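Cutm, flavoprotein of carbon monoxide dehydrogenase (Hydrogenophaga pseudoflava, PDB 1FFV) binds FAD as the flavoprotein subunit of carbon monoxide dehydrogenase and probably passes on the electrons released when CO is oxidised. Local coordinates at residues Gly67-Ile72 / Glu169-Ala174; Arg61-Glu66 / Pro85-Arg90; Ala196-Val201 / Gln273-Ala278. All coordinates share one frame; numbering follows the deposited sequence.

Overall arrangement
Sheets covered by helices recur in both halves of this flavoprotein. Contacts 1 and 2, whose centres lie about 8 Å apart, share one antiparallel sheet of the FAD-binding domain: strands 63-66 and 69-73 are neighbours in it, and helix 85-90 packs on both. They touch directly, through the salt bridge of Arg171 NH2 to Glu66 OE1 (2.6 Å) and the packing of Val70 on Arg90. Contact 3 belongs to the C-terminal domain, its centre about 23 Å from that of contact 1 and about 25 Å from that of contact 2. The FAD lies closest to contact 1, about 7 Å from the side chain of Ile170, against about 12 Å from that of Arg64 and about 11 Å from Gly197.

Contact 1 (Gly67-Ile72 / Glu169-Ala174)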
ATOM      1  N   GLY C  67      29.696  32.243 -50.810  1.00 42.26           N
ATOM      2  CA  GLY C  67      30.706  32.024 -51.828  1.00 41.36           C
ATOM      3  C   GLY C  67      31.053  30.550 -51.811  1.00 40.47           C
ATOM      4  O   GLY C  67      30.164  29.704 -51.910  1.00 41.01           O
ATOM      5  N   SER C  68      32.328  30.235 -51.618  1.00 39.19           N
ATOM      6  CA  SER C  68      32.761  28.845 -51.581  1.00 37.93           C
ATOM      7  C   SER C  68      33.033  28.364 -50.151  1.00 36.78           C
ATOM      8  O   SER C  68      33.662  27.324 -49.944  1.00 36.72           O
ATOM      9  CB  SER C  68      34.008  28.671 -52.449  1.00 38.03           C
ATOM     10  OG  SER C  68      35.017  29.594 -52.064  1.00 38.16           O
ATOM     11  N   THR C  69      32.548  29.121 -49.171  1.00 35.55           N
ATOM     12  CA  THR C  69      32.741  28.791 -47.761  1.00 34.17           C
ATOM     13  C   THR C  69      31.452  28.275 -47.135  1.00 33.28           C
ATOM     14  O   THR C  69      30.393  28.879 -47.308  1.00 32.92           O
ATOM     15  CB  THR C  69      33.195  30.039 -46.968  1.00 34.57           C
ATOM     16  OG1 THR C  69      34.444  30.512 -47.486  1.00 34.91           O
ATOM     17  CG2 THR C  69      33.355  29.720 -45.492  1.00 34.69           C
ATOM     18  N   VAL C  70      31.527  27.135 -46.449  1.00 32.03           N
ATOM     19  CA  VAL C  70      30.354  26.597 -45.772  1.00 30.72           C
ATOM     20  C   VAL C  70      30.366  27.200 -44.371  1.00 30.42           C
ATOM     21  O   VAL C  70      31.396  27.200 -43.693  1.00 30.52           O
ATOM     22  CB  VAL C  70      30.368  25.055 -45.698  1.00 30.64           C
ATOM     23  CG1 VAL C  70      29.185  24.552 -44.879  1.00 29.97           C
ATOM     24  CG2 VAL C  70      30.302  24.465 -47.104  1.00 30.37           C
ATOM     25  N   VAL C  71      29.244  27.788 -43.976  1.00 29.91           N
ATOM     26  CA  VAL C  71      29.125  28.416 -42.671  1.00 29.65           C
ATOM     27  C   VAL C  71      28.221  27.576 -41.779  1.00 29.50           C
ATOM     28  O   VAL C  71      27.052  27.324 -42.108  1.00 29.32           O
ATOM     29  CB  VAL C  71      28.558  29.845 -42.795  1.00 29.78           C
ATOM     30  CG1 VAL C  71      28.697  30.589 -41.476  1.00 29.84           C
ATOM     31  CG2 VAL C  71      29.267  30.589 -43.910  1.00 29.77           C
ATOM     32  N   ILE C  72      28.784  27.129 -40.659  1.00 28.72           N
ATOM     33  CA  ILE C  72      28.064  26.298 -39.708  1.00 28.27           C
ATOM     34  C   ILE C  72      27.946  26.985 -38.344  1.00 27.98           C
ATOM     35  O   ILE C  72      28.960  27.310 -37.713  1.00 27.20           O
ATOM     36  CB  ILE C  72      28.782  24.939 -39.521  1.00 28.07           C
ATOM     37  CG1 ILE C  72      28.932  24.227 -40.871  1.00 28.23           C
ATOM     38  CG2 ILE C  72      28.006  24.067 -38.559  1.00 28.08           C
ATOM     39  CD1 ILE C  72      29.785  22.969 -40.825  1.00 27.33           C
ATOM     40  N   GLU C 169      30.505  30.809 -35.243  1.00 30.30           N
ATOM     41  CA  GLU C 169      30.332  29.884 -36.355  1.00 30.78           C
ATOM     42  C   GLU C 169      31.632  29.233 -36.808  1.00 30.91           C
ATOM     43  O   GLU C 169      32.730  29.718 -36.516  1.00 31.34           O
ATOM     44  CB  GLU C 169      29.692  30.625 -37.535  1.00 31.48           C
ATOM     45  CG  GLU C 169      30.440  31.897 -37.922  1.00 33.13           C
ATOM     46  CD  GLU C 169      29.700  32.761 -38.935  1.00 34.11           C
ATOM     47  OE1 GLU C 169      30.328  33.157 -39.943  1.00 34.65           O
ATOM     48  OE2 GLU C 169      28.507  33.075 -38.711  1.00 34.91           O
ATOM     49  N   ILE C 170      31.491  28.117 -37.511  1.00 30.58           N
ATOM     50  CA  ILE C 170      32.627  27.385 -38.040  1.00 30.29           C
ATOM     51  C   ILE C 170      32.580  27.513 -39.562  1.00 30.56           C
ATOM     52  O   ILE C 170      31.626  27.079 -40.215  1.00 30.24           O
ATOM     53  CB  ILE C 170      32.606  25.886 -37.602  1.00 29.93           C
ATOM     54  CG1 ILE C 170      32.885  25.757 -36.094  1.00 29.38           C
ATOM     55  CG2 ILE C 170      33.645  25.090 -38.380  1.00 29.56           C
ATOM     56  CD1 ILE C 170      31.695  26.015 -35.201  1.00 28.77           C
ATOM     57  N   ARG C 171      33.604  28.151 -40.114  1.00 30.80           N
ATOM     58  CA  ARG C 171      33.696  28.362 -41.550  1.00 30.62           C
ATOM     59  C   ARG C 171      34.691  27.400 -42.165  1.00 30.13           C
ATOM     60  O   ARG C 171      35.841  27.316 -41.736  1.00 30.22           O
ATOM     61  CB  ARG C 171      34.149  29.786 -41.841  1.00 31.82           C
ATOM     62  CG  ARG C 171      33.344  30.852 -41.145  1.00 32.66           C
ATOM     63  CD  ARG C 171      33.745  32.211 -41.653  1.00 33.19           C
ATOM     64  NE  ARG C 171      32.555  33.009 -41.881  1.00 34.90           N
ATOM     65  CZ  ARG C 171      32.106  33.377 -43.074  1.00 35.14           C
ATOM     66  NH1 ARG C 171      32.754  33.049 -44.184  1.00 34.89           N
ATOM     67  NH2 ARG C 171      30.934  33.981 -43.152  1.00 36.06           N
ATOM     68  N   VAL C 172      34.255  26.694 -43.195  1.00 29.43           N
ATOM     69  CA  VAL C 172      35.129  25.742 -43.851  1.00 29.07           C
ATOM     70  C   VAL C 172      34.954  25.761 -45.364  1.00 29.13           C
ATOM     71  O   VAL C 172      33.838  25.895 -45.871  1.00 28.53           O
ATOM     72  CB  VAL C 172      34.989  24.295 -43.238  1.00 28.68           C
ATOM     73  CG1 VAL C 172      33.688  24.139 -42.487  1.00 28.03           C
ATOM     74  CG2 VAL C 172      35.134  23.222 -44.302  1.00 27.68           C
ATOM     75  N   PRO C 173      36.081  25.749 -46.101  1.00 29.33           N
ATOM     76  CA  PRO C 173      36.019  25.761 -47.565  1.00 29.29           C
ATOM     77  C   PRO C 173      35.352  24.504 -48.104  1.00 29.36           C
ATOM     78  O   PRO C 173      35.610  23.400 -47.631  1.00 29.65           O
ATOM     79  CB  PRO C 173      37.493  25.859 -47.976  1.00 28.96           C
ATOM     80  CG  PRO C 173      38.241  25.335 -46.797  1.00 29.38           C
ATOM     81  CD  PRO C 173      37.471  25.886 -45.632  1.00 29.27           C
ATOM     82  N   ALA C 174      34.432  24.689 -49.039  1.00 29.31           N
ATOM     83  CA  ALA C 174      33.736  23.564 -49.644  1.00 29.55           C
ATOM     84  C   ALA C 174      34.754  22.692 -50.364  1.00 29.92           C
ATOM     85  O   ALA C 174      35.716  23.195 -50.949  1.00 30.10           O
ATOM     86  CB  ALA C 174      32.679  24.062 -50.624  1.00 28.88           C
TER
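Val71 and Arg171 face each other as a non-hydrogen-bonded pair of two antiparallel strands, and their side chains run side by side in the same direction. CG2 of Val71 lies 3.8 Å above the guanidinium plane of Arg171, toward its rim. Thr69, two residues back on the same face, crosses the arginine at about a right angle, with its CG2 3.6 Å from Arg171 NH1. The other branch of Val71, CG1, lies opposite the backbone N (chi1 -169°) and meets the carboxylate of Glu169, 3.4 Å from OE1. Glu169 reaches this place with CG between its own N and carbonyl carbon (chi1 53°), the chain extended beyond. Its OE1 accepts Arg171 NE at 3.0 Å in a salt bridge, met nearly along the C-O axis but 16° out of the guanidinium plane, while NH2 adds a weak second bond; the stronger partner of NH2 is Glu66. With an alanine for Glu169, Arg171 NE would probably lose its acceptor and Val71 CG1 the carboxylate it packs on.

Beneath these side chains the backbones pair: Val70 and Val172 exchange two hydrogen bonds, as do Ile72 and Ile170, and Ala174 N to Ser68 O (2.9 Å) extends the pairing past the strand end. The face carrying Val70, Ile72, Ile170 and Val172 is apolar, with Ile72 CD1 4.4 Å from Val172 CG1. There Val70 packs on Ile86 and Arg90 of helix 85-90, and Ile170 on Phe136. Strand 63-66 flanks 69-73 and strand 135-140 flanks 166-173, so this pair occupies the interior of the five-stranded antiparallel sheet.

Contact 2 (Arg61-Glu66 / Pro85-Arg90); sequences RGIREE and PIVQAR. Unlike the reference sequence in segment 85-90: Ala89 (reference Gln).
Ile63 and Glu65 meet Ile86, Val87 and Arg90 of a short helix in a surface contact, apolar at one end and ionic at the other. Their strand, 63-66, is an outermost one, within this chain, of the antiparallel sheet of the FAD-binding domain, and helix 85-90 is laid over this margin, reaching also Val70 of the neighbouring strand 69-73. The axes of strand 63-66 and helix 85-90 approach to 8.8 Å and make an angle of 53°. Ile63 and Glu65 both direct their side chains to the helix, whereas Arg64 between them points away.

At the apolar end Ile63 and Ile86 lie alongside, pointing opposite ways, with CG2 of Ile63 4.0 Å from CB of Ile86. The side chains of Ile63 and Val87 lie at about a right angle, Ile63 CD1 4.1 Å from Val87 CG2. Ile86 CD1 reaches back over the strand to the carbonyl oxygen of Ile63, and its CG2 lies 4.0 Å from Glu65 CG, so the aliphatic part of the glutamate continues the apolar strip.

Beyond that methylene, Arg90, bent at chi2 and chi3, brings NH1 to Glu65 OE2 at 3.2 Å; the N-H points at the oxygen at 162°, on its syn lone pair, and OE2 lies near the guanidinium plane. The two flat groups are nevertheless turned 36° apart, and NH1 alone makes the bond. Ile63, Ile86 and the aliphatic part of Glu65 give most of the packing; Arg90 is exposed, so the single ionic link probably adds modestly.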
ATOM      1  N   ARG C  61      22.859  29.530 -34.801  1.00 38.27           N
ATOM      2  CA  ARG C  61      22.298  28.391 -35.520  1.00 39.01           C
ATOM      3  C   ARG C  61      22.267  28.591 -37.031  1.00 39.24           C
ATOM      4  O   ARG C  61      22.438  29.704 -37.528  1.00 39.49           O
ATOM      5  CB  ARG C  61      20.886  28.102 -35.005  1.00 39.71           C
ATOM      6  CG  ARG C  61      20.846  27.863 -33.507  1.00 41.19           C
ATOM      7  CD  ARG C  61      19.467  27.515 -32.986  1.00 42.85           C
ATOM      8  NE  ARG C  61      19.512  27.235 -31.546  1.00 44.41           N
ATOM      9  CZ  ARG C  61      20.098  26.169 -30.988  1.00 44.83           C
ATOM     10  NH1 ARG C  61      20.707  25.256 -31.745  1.00 45.47           N
ATOM     11  NH2 ARG C  61      20.053  25.999 -29.669  1.00 44.89           N
ATOM     12  N   GLY C  62      22.075  27.497 -37.760  1.00 39.34           N
ATOM     13  CA  GLY C  62      22.012  27.582 -39.205  1.00 39.75           C
ATOM     14  C   GLY C  62      23.255  27.129 -39.936  1.00 40.16           C
ATOM     15  O   GLY C  62      24.373  27.233 -39.435  1.00 39.99           O
ATOM     16  N   ILE C  63      23.035  26.593 -41.128  1.00 40.78           N
ATOM     17  CA  ILE C  63      24.100  26.118 -41.999  1.00 41.75           C
ATOM     18  C   ILE C  63      23.853  26.780 -43.354  1.00 42.63           C
ATOM     19  O   ILE C  63      22.829  26.533 -43.997  1.00 42.53           O
ATOM     20  CB  ILE C  63      24.045  24.581 -42.158  1.00 41.47           C
ATOM     21  CG1 ILE C  63      24.343  23.904 -40.816  1.00 41.18           C
ATOM     22  CG2 ILE C  63      25.014  24.118 -43.245  1.00 41.25           C
ATOM     23  CD1 ILE C  63      24.100  22.403 -40.815  1.00 40.77           C
ATOM     24  N   ARG C  64      24.774  27.640 -43.776  1.00 43.74           N
ATOM     25  CA  ARG C  64      24.616  28.336 -45.051  1.00 44.76           C
ATOM     26  C   ARG C  64      25.895  28.384 -45.865  1.00 44.51           C
ATOM     27  O   ARG C  64      26.925  27.860 -45.453  1.00 44.30           O
ATOM     28  CB  ARG C  64      24.106  29.757 -44.806  1.00 46.23           C
ATOM     29  CG  ARG C  64      25.006  30.585 -43.905  1.00 48.75           C
ATOM     30  CD  ARG C  64      24.208  31.662 -43.182  1.00 50.81           C
ATOM     31  NE  ARG C  64      24.435  31.601 -41.738  1.00 52.90           N
ATOM     32  CZ  ARG C  64      25.098  32.523 -41.046  1.00 53.60           C
ATOM     33  NH1 ARG C  64      25.594  33.587 -41.665  1.00 54.10           N
ATOM     34  NH2 ARG C  64      25.293  32.365 -39.740  1.00 53.91           N
ATOM     35  N   GLU C  65      25.810  29.016 -47.031  1.00 44.64           N
ATOM     36  CA  GLU C  65      26.948  29.164 -47.927  1.00 44.27           C
ATOM     37  C   GLU C  65      27.183  30.617 -48.313  1.00 44.09           C
ATOM     38  O   GLU C  65      26.251  31.345 -48.670  1.00 44.37           O
ATOM     39  CB  GLU C  65      26.755  28.337 -49.199  1.00 44.34           C
ATOM     40  CG  GLU C  65      26.779  26.833 -48.991  1.00 44.85           C
ATOM     41  CD  GLU C  65      26.759  26.073 -50.303  1.00 45.18           C
ATOM     42  OE1 GLU C  65      25.654  25.843 -50.838  1.00 45.29           O
ATOM     43  OE2 GLU C  65      27.851  25.717 -50.808  1.00 45.76           O
ATOM     44  N   GLU C  66      28.435  31.039 -48.187  1.00 43.59           N
ATOM     45  CA  GLU C  66      28.853  32.382 -48.549  1.00 43.14           C
ATOM     46  C   GLU C  66      30.009  32.169 -49.520  1.00 42.86           C
ATOM     47  O   GLU C  66      31.140  31.889 -49.115  1.00 42.95           O
ATOM     48  CB  GLU C  66      29.298  33.163 -47.317  1.00 43.15           C
ATOM     49  CG  GLU C  66      28.162  33.444 -46.339  1.00 43.98           C
ATOM     50  CD  GLU C  66      28.591  34.259 -45.122  1.00 44.23           C
ATOM     51  OE1 GLU C  66      29.645  34.934 -45.178  1.00 44.06           O
ATOM     52  OE2 GLU C  66      27.858  34.232 -44.109  1.00 44.44           O
ATOM     53  N   PRO C  85      21.814  18.704 -45.989  1.00 33.50           N
ATOM     54  CA  PRO C  85      22.122  18.449 -47.400  1.00 33.88           C
ATOM     55  C   PRO C  85      23.314  19.277 -47.874  1.00 34.05           C
ATOM     56  O   PRO C  85      24.036  18.865 -48.780  1.00 34.20           O
ATOM     57  CB  PRO C  85      20.814  18.803 -48.119  1.00 34.15           C
ATOM     58  CG  PRO C  85      20.112  19.730 -47.166  1.00 34.73           C
ATOM     59  CD  PRO C  85      20.411  19.119 -45.825  1.00 33.82           C
ATOM     60  N   ILE C  86      23.553  20.421 -47.238  1.00 34.21           N
ATOM     61  CA  ILE C  86      24.703  21.246 -47.603  1.00 34.31           C
ATOM     62  C   ILE C  86      25.983  20.548 -47.134  1.00 34.41           C
ATOM     63  O   ILE C  86      26.903  20.339 -47.922  1.00 34.58           O
ATOM     64  CB  ILE C  86      24.635  22.669 -46.990  1.00 34.19           C
ATOM     65  CG1 ILE C  86      23.531  23.491 -47.658  1.00 34.06           C
ATOM     66  CG2 ILE C  86      25.966  23.390 -47.173  1.00 34.65           C
ATOM     67  CD1 ILE C  86      23.365  24.874 -47.064  1.00 33.54           C
ATOM     68  N   VAL C  87      26.031  20.160 -45.862  1.00 34.50           N
ATOM     69  CA  VAL C  87      27.207  19.478 -45.329  1.00 34.43           C
ATOM     70  C   VAL C  87      27.451  18.165 -46.078  1.00 34.55           C
ATOM     71  O   VAL C  87      28.591  17.803 -46.324  1.00 34.73           O
ATOM     72  CB  VAL C  87      27.095  19.209 -43.801  1.00 34.10           C
ATOM     73  CG1 VAL C  87      28.331  18.485 -43.304  1.00 33.73           C
ATOM     74  CG2 VAL C  87      26.938  20.511 -43.041  1.00 33.89           C
ATOM     75  N   GLN C  88      26.384  17.482 -46.480  1.00 35.01           N
ATOM     76  CA  GLN C  88      26.513  16.218 -47.211  1.00 35.82           C
ATOM     77  C   GLN C  88      27.127  16.357 -48.603  1.00 35.97           C
ATOM     78  O   GLN C  88      27.901  15.506 -49.040  1.00 36.07           O
ATOM     79  CB  GLN C  88      25.155  15.535 -47.344  1.00 36.05           C
ATOM     80  CG  GLN C  88      24.648  14.890 -46.073  1.00 36.85           C
ATOM     81  CD  GLN C  88      23.292  14.231 -46.263  1.00 37.58           C
ATOM     82  OE1 GLN C  88      22.583  13.995 -45.283  1.00 38.34           O
ATOM     83  NE2 GLN C  88      22.926  13.932 -47.511  1.00 37.50           N
ATOM     84  N   ALA C  89      26.768  17.429 -49.300  1.00 36.35           N
ATOM     85  CA  ALA C  89      27.264  17.661 -50.650  1.00 36.72           C
ATOM     86  C   ALA C  89      28.600  18.390 -50.714  1.00 36.82           C
ATOM     87  O   ALA C  89      29.442  18.068 -51.554  1.00 37.27           O
ATOM     88  CB  ALA C  89      26.216  18.418 -51.464  1.00 36.24           C
ATOM     89  N   ARG C  90      28.799  19.347 -49.810  1.00 37.04           N
ATOM     90  CA  ARG C  90      30.009  20.168 -49.779  1.00 36.87           C
ATOM     91  C   ARG C  90      31.126  19.714 -48.843  1.00 36.41           C
ATOM     92  O   ARG C  90      32.292  20.029 -49.074  1.00 36.29           O
ATOM     93  CB  ARG C  90      29.630  21.613 -49.444  1.00 37.71           C
ATOM     94  CG  ARG C  90      28.597  22.230 -50.387  1.00 39.37           C
ATOM     95  CD  ARG C  90      29.225  22.630 -51.716  1.00 41.23           C
ATOM     96  NE  ARG C  90      28.579  22.004 -52.866  1.00 42.67           N
ATOM     97  CZ  ARG C  90      27.493  22.481 -53.467  1.00 43.51           C
ATOM     98  NH1 ARG C  90      26.916  23.594 -53.027  1.00 44.43           N
ATOM     99  NH2 ARG C  90      27.005  21.864 -54.538  1.00 44.07           N
TER

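Contact 3 (Ala196-Val201 / Gln273-Ala278); sequences AGCAVV and QMVKRA
Cys198 carries SG anti to its backbone N (chi1 172°), a setting that directs the sulfur at helix 273-278, 3.7 Å from CB of Ala278 and 3.8 Å from CG2 of Val275. Its CB meets the helix one turn before Ala278, 3.9 Å from CB of Met274. Two residues along the strand and on the same face, CG2 of Val200 comes within 3.6 Å of Ala278 CB. The alanine methyl is thus touched by both the sulfur and a valine branch. Met274 starts toward the strand but bends at chi2 (-57°) and chi3, so the sulfur and CE turn off from the strand after CG has passed 3.9 Å from Ala196 O.

No hydrogen bond joins the two segments, and all the touching residues are buried. The small side chains of Ala196, Cys198 and Ala278 probably allow the close approach: the axes come to 7.1 Å, the strand and helix running 30° apart. Strand 196-205 lies between strands 180-186 and 208-217 of the antiparallel sheet in the C-terminal domain, and the long helix 264-285 covers its face. Val275 also packs on Ala250 of helix 240-252, while Met274 and Ala278 touch Glu184 on the neighbouring strand 180-186.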
ATOM      1  N   ALA C 196      42.555   5.954 -30.875  1.00 27.71           N
ATOM      2  CA  ALA C 196      43.392   6.642 -31.839  1.00 27.08           C
ATOM      3  C   ALA C 196      42.524   6.902 -33.069  1.00 26.52           C
ATOM      4  O   ALA C 196      41.644   6.108 -33.390  1.00 26.48           O
ATOM      5  CB  ALA C 196      44.594   5.793 -32.206  1.00 26.71           C
ATOM      6  N   GLY C 197      42.729   8.037 -33.718  1.00 26.18           N
ATOM      7  CA  GLY C 197      41.954   8.347 -34.904  1.00 25.73           C
ATOM      8  C   GLY C 197      42.747   9.216 -35.859  1.00 25.65           C
ATOM      9  O   GLY C 197      43.705   9.883 -35.452  1.00 24.96           O
ATOM     10  N   CYS C 198      42.376   9.187 -37.136  1.00 25.61           N
ATOM     11  CA  CYS C 198      43.057   9.992 -38.138  1.00 26.01           C
ATOM     12  C   CYS C 198      42.099  10.537 -39.178  1.00 26.53           C
ATOM     13  O   CYS C 198      41.345   9.787 -39.810  1.00 26.69           O
ATOM     14  CB  CYS C 198      44.167   9.207 -38.835  1.00 25.78           C
ATOM     15  SG  CYS C 198      44.900  10.089 -40.269  1.00 26.15           S
ATOM     16  N   ALA C 199      42.121  11.859 -39.328  1.00 26.76           N
ATOM     17  CA  ALA C 199      41.291  12.554 -40.302  1.00 27.06           C
ATOM     18  C   ALA C 199      42.180  12.933 -41.483  1.00 27.38           C
ATOM     19  O   ALA C 199      43.306  13.405 -41.298  1.00 26.36           O
ATOM     20  CB  ALA C 199      40.673  13.805 -39.678  1.00 26.91           C
ATOM     21  N   VAL C 200      41.668  12.709 -42.692  1.00 28.32           N
ATOM     22  CA  VAL C 200      42.396  13.016 -43.919  1.00 29.24           C
ATOM     23  C   VAL C 200      41.511  13.632 -45.002  1.00 29.95           C
ATOM     24  O   VAL C 200      40.366  13.222 -45.198  1.00 29.94           O
ATOM     25  CB  VAL C 200      43.026  11.731 -44.536  1.00 29.36           C
ATOM     26  CG1 VAL C 200      43.440  11.981 -45.991  1.00 29.28           C
ATOM     27  CG2 VAL C 200      44.237  11.288 -43.739  1.00 29.14           C
ATOM     28  N   VAL C 201      42.058  14.632 -45.687  1.00 30.97           N
ATOM     29  CA  VAL C 201      41.400  15.274 -46.819  1.00 31.72           C
ATOM     30  C   VAL C 201      42.524  15.356 -47.849  1.00 32.84           C
ATOM     31  O   VAL C 201      43.631  15.797 -47.522  1.00 32.52           O
ATOM     32  CB  VAL C 201      40.892  16.703 -46.509  1.00 31.74           C
ATOM     33  CG1 VAL C 201      40.218  17.287 -47.742  1.00 30.99           C
ATOM     34  CG2 VAL C 201      39.906  16.687 -45.347  1.00 31.32           C
ATOM     35  N   GLN C 273      48.463   3.063 -37.863  1.00 31.04           N
ATOM     36  CA  GLN C 273      47.553   2.149 -38.544  1.00 31.06           C
ATOM     37  C   GLN C 273      46.345   2.924 -39.075  1.00 30.98           C
ATOM     38  O   GLN C 273      45.892   2.692 -40.199  1.00 31.53           O
ATOM     39  CB  GLN C 273      47.124   1.018 -37.593  1.00 31.23           C
ATOM     40  CG  GLN C 273      46.181  -0.016 -38.202  1.00 31.97           C
ATOM     41  CD  GLN C 273      46.733  -0.667 -39.469  1.00 32.81           C
ATOM     42  OE1 GLN C 273      46.004  -0.826 -40.459  1.00 33.03           O
ATOM     43  NE2 GLN C 273      48.005  -1.054 -39.443  1.00 32.71           N
ATOM     44  N   MET C 274      45.847   3.881 -38.295  1.00 30.48           N
ATOM     45  CA  MET C 274      44.712   4.677 -38.746  1.00 29.73           C
ATOM     46  C   MET C 274      45.130   5.617 -39.880  1.00 29.56           C
ATOM     47  O   MET C 274      44.314   5.959 -40.735  1.00 29.30           O
ATOM     48  CB  MET C 274      44.099   5.465 -37.585  1.00 29.42           C
ATOM     49  CG  MET C 274      43.473   4.602 -36.487  1.00 29.35           C
ATOM     50  SD  MET C 274      42.179   3.463 -37.061  1.00 28.68           S
ATOM     51  CE  MET C 274      42.996   1.897 -36.917  1.00 28.85           C
ATOM     52  N   VAL C 275      46.393   6.043 -39.879  1.00 29.33           N
ATOM     53  CA  VAL C 275      46.892   6.920 -40.928  1.00 29.52           C
ATOM     54  C   VAL C 275      46.926   6.152 -42.252  1.00 30.27           C
ATOM     55  O   VAL C 275      46.443   6.642 -43.273  1.00 30.78           O
ATOM     56  CB  VAL C 275      48.297   7.470 -40.599  1.00 29.68           C
ATOM     57  CG1 VAL C 275      48.880   8.184 -41.811  1.00 29.10           C
ATOM     58  CG2 VAL C 275      48.228   8.441 -39.423  1.00 29.00           C
ATOM     59  N   LYS C 276      47.468   4.937 -42.221  1.00 30.67           N
ATOM     60  CA  LYS C 276      47.538   4.095 -43.409  1.00 31.11           C
ATOM     61  C   LYS C 276      46.136   3.830 -43.949  1.00 31.26           C
ATOM     62  O   LYS C 276      45.908   3.943 -45.152  1.00 31.41           O
ATOM     63  CB  LYS C 276      48.262   2.776 -43.103  1.00 31.24           C
ATOM     64  CG  LYS C 276      49.772   2.930 -42.971  1.00 31.77           C
ATOM     65  CD  LYS C 276      50.424   1.793 -42.167  1.00 32.88           C
ATOM     66  CE  LYS C 276      50.481   0.477 -42.928  1.00 33.10           C
ATOM     67  N   ARG C 277      45.193   3.517 -43.060  1.00 31.40           N
ATOM     68  CA  ARG C 277      43.808   3.263 -43.470  1.00 31.68           C
ATOM     69  C   ARG C 277      43.103   4.518 -43.989  1.00 31.82           C
ATOM     70  O   ARG C 277      42.338   4.453 -44.949  1.00 32.32           O
ATOM     71  CB  ARG C 277      43.003   2.652 -42.319  1.00 31.88           C
ATOM     72  CG  ARG C 277      43.448   1.253 -41.948  1.00 31.85           C
ATOM     73  CD  ARG C 277      42.711   0.697 -40.745  1.00 31.77           C
ATOM     74  NE  ARG C 277      43.088  -0.696 -40.522  1.00 31.41           N
ATOM     75  CZ  ARG C 277      42.335  -1.597 -39.896  1.00 30.98           C
ATOM     76  NH1 ARG C 277      41.145  -1.259 -39.403  1.00 30.38           N
ATOM     77  NH2 ARG C 277      42.757  -2.855 -39.811  1.00 30.42           N
ATOM     78  N   ALA C 278      43.361   5.658 -43.353  1.00 31.91           N
ATOM     79  CA  ALA C 278      42.743   6.921 -43.763  1.00 31.77           C
ATOM     80  C   ALA C 278      43.238   7.351 -45.143  1.00 31.64           C
ATOM     81  O   ALA C 278      42.441   7.652 -46.035  1.00 31.52           O
ATOM     82  CB  ALA C 278      43.017   8.013 -42.726  1.00 31.35           C
TER